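Local coordinates for protein HTH-type transcriptional regulator Rv1985c/MT2039 (Mycobacterium tuberculosis, PDB 3ISP) that binds DNA as a homodimeric LysR-family transcription regulator, probably switching on the gene of the exporter LysE and repressing its own gene, at residues L20-F23 / D24-A27; I126-Q129 / D130-A133. One frame throughout, in Å; residues are numbered along the deposited sequence.

Contact 1: residues L20-F23 / D24-A27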
loop_
_atom_site.group_PDB
_atom_site.type_symbol
_atom_site.label_atom_id
_atom_site.label_comp_id
_atom_site.label_asym_id
_atom_site.label_seq_id
_atom_site.Cartn_x
_atom_site.Cartn_y
_atom_site.Cartn_z
ATOM N N LEU A 20 -13.077 -17.451 6.329
ATOM C CA LEU A 20 -12.837 -17.844 7.717
ATOM C C LEU A 20 -11.373 -17.803 8.127
ATOM O O LEU A 20 -11.060 -17.943 9.309
ATOM C CB LEU A 20 -13.393 -19.246 7.986
ATOM C CG LEU A 20 -14.735 -19.367 8.714
ATOM C CD1 LEU A 20 -15.760 -18.391 8.154
ATOM C CD2 LEU A 20 -15.249 -20.797 8.647
ATOM N N GLY A 21 -10.484 -17.638 7.150
ATOM C CA GLY A 21 -9.054 -17.519 7.401
ATOM C C GLY A 21 -8.393 -18.657 8.166
ATOM O O GLY A 21 -7.585 -18.411 9.062
ATOM N N SER A 22 -8.726 -19.897 7.811
ATOM C CA SER A 22 -8.145 -21.086 8.441
ATOM C C SER A 22 -8.599 -22.362 7.748
ATOM O O SER A 22 -9.765 -22.485 7.374
ATOM C CB SER A 22 -8.545 -21.162 9.912
ATOM O OG SER A 22 -8.490 -22.501 10.376
ATOM N N PHE A 23 -7.687 -23.318 7.586
ATOM C CA PHE A 23 -8.049 -24.616 7.009
ATOM C C PHE A 23 -8.840 -25.475 7.998
ATOM O O PHE A 23 -9.794 -26.153 7.621
ATOM C CB PHE A 23 -6.806 -25.374 6.533
ATOM C CG PHE A 23 -6.420 -25.083 5.105
ATOM C CD1 PHE A 23 -6.165 -23.788 4.687
ATOM C CD2 PHE A 23 -6.295 -26.110 4.186
ATOM C CE1 PHE A 23 -5.801 -23.525 3.379
ATOM C CE2 PHE A 23 -5.934 -25.851 2.878
ATOM C CZ PHE A 23 -5.686 -24.560 2.475
ATOM N N ASP A 24 -8.430 -25.441 9.264
ATOM C CA ASP A 24 -9.111 -26.179 10.325
ATOM C C ASP A 24 -10.513 -25.631 10.571
ATOM O O ASP A 24 -11.475 -26.394 10.708
ATOM C CB ASP A 24 -8.297 -26.137 11.623
ATOM C CG ASP A 24 -7.240 -27.227 11.688
ATOM O OD1 ASP A 24 -7.200 -28.079 10.772
ATOM O OD2 ASP A 24 -6.453 -27.233 12.661
ATOM N N ALA A 25 -10.621 -24.308 10.634
ATOM C CA ALA A 25 -11.913 -23.672 10.839
ATOM C C ALA A 25 -12.893 -24.147 9.778
ATOM O O ALA A 25 -13.921 -24.739 10.094
ATOM C CB ALA A 25 -11.780 -22.161 10.813
ATOM N N ALA A 26 -12.559 -23.908 8.516
ATOM C CA ALA A 26 -13.464 -24.220 7.417
ATOM C C ALA A 26 -13.741 -25.713 7.295
ATOM O O ALA A 26 -14.627 -26.123 6.544
ATOM C CB ALA A 26 -12.918 -23.676 6.114
ATOM N N ALA A 27 -12.980 -26.520 8.030
ATOM C CA ALA A 27 -13.202 -27.963 8.068
ATOM C C ALA A 27 -14.330 -28.292 9.044
ATOM O O ALA A 27 -15.257 -29.041 8.719
ATOM C CB ALA A 27 -11.920 -28.699 8.454
#

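Contact 2: residues I126-Q129 / D130-A133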
loop_
_atom_site.group_PDB
_atom_site.type_symbol
_atom_site.label_atom_id
_atom_site.label_comp_id
_atom_site.label_asym_id
_atom_site.label_seq_id
_atom_site.Cartn_x
_atom_site.Cartn_y
_atom_site.Cartn_z
ATOM N N ILE A 126 -20.883 0.565 3.729
ATOM C CA ILE A 126 -20.622 1.885 3.190
ATOM C C ILE A 126 -19.219 1.901 2.638
ATOM O O ILE A 126 -18.253 1.895 3.390
ATOM C CB ILE A 126 -20.757 2.968 4.244
ATOM C CG1 ILE A 126 -22.159 2.937 4.846
ATOM C CG2 ILE A 126 -20.485 4.309 3.629
ATOM C CD1 ILE A 126 -23.246 3.239 3.860
ATOM N N GLU A 127 -19.108 1.916 1.320
ATOM C CA GLU A 127 -17.815 1.847 0.680
ATOM C C GLU A 127 -17.737 2.864 -0.446
ATOM O O GLU A 127 -18.744 3.188 -1.074
ATOM C CB GLU A 127 -17.573 0.438 0.129
ATOM C CG GLU A 127 -17.775 -0.684 1.145
ATOM C CD GLU A 127 -16.797 -0.637 2.320
ATOM O OE1 GLU A 127 -15.950 0.289 2.374
ATOM O OE2 GLU A 127 -16.883 -1.529 3.195
ATOM N N ASP A 128 -16.540 3.374 -0.701
ATOM C CA ASP A 128 -16.362 4.269 -1.829
ATOM C C ASP A 128 -16.284 3.464 -3.133
ATOM O O ASP A 128 -16.556 2.259 -3.149
ATOM C CB ASP A 128 -15.148 5.206 -1.642
ATOM C CG ASP A 128 -13.801 4.461 -1.517
ATOM O OD1 ASP A 128 -13.644 3.304 -1.993
ATOM O OD2 ASP A 128 -12.874 5.070 -0.946
ATOM N N GLN A 129 -15.921 4.139 -4.218
ATOM C CA GLN A 129 -15.850 3.512 -5.524
ATOM C C GLN A 129 -14.932 2.312 -5.501
ATOM O O GLN A 129 -15.319 1.212 -5.906
ATOM C CB GLN A 129 -15.327 4.514 -6.545
ATOM C CG GLN A 129 -15.781 4.253 -7.952
ATOM C CD GLN A 129 -14.833 4.840 -8.971
ATOM O OE1 GLN A 129 -13.643 4.522 -8.980
ATOM N NE2 GLN A 129 -15.353 5.703 -9.840
ATOM N N ASP A 130 -13.704 2.521 -5.037
ATOM C CA ASP A 130 -12.712 1.456 -5.102
ATOM C C ASP A 130 -13.052 0.301 -4.170
ATOM O O ASP A 130 -13.073 -0.848 -4.586
ATOM C CB ASP A 130 -11.304 1.988 -4.848
ATOM C CG ASP A 130 -10.773 2.794 -6.016
ATOM O OD1 ASP A 130 -11.484 2.913 -7.039
ATOM O OD2 ASP A 130 -9.642 3.312 -5.914
ATOM N N HIS A 131 -13.337 0.612 -2.914
ATOM C CA HIS A 131 -13.678 -0.425 -1.956
ATOM C C HIS A 131 -14.822 -1.325 -2.440
ATOM O O HIS A 131 -14.772 -2.548 -2.255
ATOM C CB HIS A 131 -14.022 0.185 -0.600
ATOM C CG HIS A 131 -12.852 0.799 0.109
ATOM N ND1 HIS A 131 -11.793 0.052 0.588
ATOM C CD2 HIS A 131 -12.586 2.086 0.444
ATOM C CE1 HIS A 131 -10.922 0.855 1.174
ATOM N NE2 HIS A 131 -11.380 2.093 1.101
ATOM N N SER A 132 -15.843 -0.727 -3.057
ATOM C CA SER A 132 -17.020 -1.488 -3.503
ATOM C C SER A 132 -16.740 -2.382 -4.715
ATOM O O SER A 132 -17.232 -3.506 -4.783
ATOM C CB SER A 132 -18.223 -0.568 -3.758
ATOM O OG SER A 132 -18.066 0.177 -4.948
ATOM N N ALA A 133 -15.946 -1.901 -5.666
ATOM C CA ALA A 133 -15.556 -2.742 -6.797
ATOM C C ALA A 133 -14.837 -4.007 -6.332
ATOM O O ALA A 133 -14.983 -5.066 -6.939
ATOM C CB ALA A 133 -14.687 -1.968 -7.760
#

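Contact 1: residues L20-F23 / D24-A27
S22 and A25 make the close part of this turn. The serine OG accepts the amide N of A25 at 2.8 Å, and with an N-H...O angle of 171° the bond is nearly straight. It can form because OG stands anti to the serine's own N (chi1 156°), which swings the hydroxyl over the start of the helix. Serine suits this N-cap place: its short side chain carries an acceptor to a first-turn amide that has no earlier helical carbonyl to bind. The methyl of A25 packs beside the cap, its CB 3.5 Å from S22 CB. A second, weaker bond runs from A26 N to the carbonyl O of S22 at 3.3 Å. The cap opens helix 23-27, the first helix of the predicted helix-turn-helix of this LysR-type DNA-binding domain; G21, with positive phi, ends helix 9-20 and turns the chain into it. F23 leaves the backbone heading away from D24-A27, and its side chain packs against V17 of helix 9-20 and V37 and I41 of helix 34-48, while A26 is small enough to sit buried against A16 and V17. Looser packing is found at L20, whose CD2 comes no nearer than 4.1 Å to A26 CA and 4.3 Å to A25 CB. D24, a polar residue suited to solvent, lies on the exposed side.

Contact 2: residues I126-Q129 / D130-A133
D128 to S132 and Q129 to A133 are joined by the first two backbone bonds of helix 129-137, S132 N to D128 O at 3.1 Å and A133 N to Q129 O at 3.2 Å, as the chain turns out of strand 120-126. The side chain of D128 completes the start as N-cap: OD1 accepts the amide N of H131 at 2.9 Å with an N-H...O angle of 168°, and the N-H meets it nearly along the C-O axis. With CG set between the backbone N and the carbonyl carbon (chi1 61°), the carboxylate folds back over the helix start. There it crosses the H131 imidazole obliquely, the two planes 19° apart. E127 approaches the same histidine at about a right angle; its CB packs 3.6 Å from H131 CB, and its bent chain returns OE1 to 3.5 Å from that CB. S132, buried against A144 and T146 of strand 143-146, keeps its OG 3.1 Å from both D128 O and Q129 O, so its one proton may go to either carbonyl; serine thus fits a buried place with a polar group that the backbone can satisfy. In the regulatory domain, this junction belongs to a beta-alpha-beta crossover that leads to strand 143-146. An aspartate cap puts negative charge where the helix dipole is positive; the D128 and E127 carboxylates may favour a protonated H131, but the helix start opposes it, leaving the balance open.

Both contacts are helix starts capped through a side-chain oxygen to the amide three residues on, but they serve different domains, with centres about 27 Å apart and nearest atoms about 17 Å apart. Contact 1 is partly buried and joins helix to helix: a neutral hydroxyl cap is accompanied by alanine methyls and a phenylalanine packed between helices 9-20 and 34-48. Contact 2 lies mostly at the surface and joins a strand to a helix of the regulatory domain. Its cap is a carboxylate, its neighbours are acidic residues and a histidine, and only its serine is buried. The first thus pairs one neutral polar cap with small apolar groups, the second a charged cap with polar neighbours.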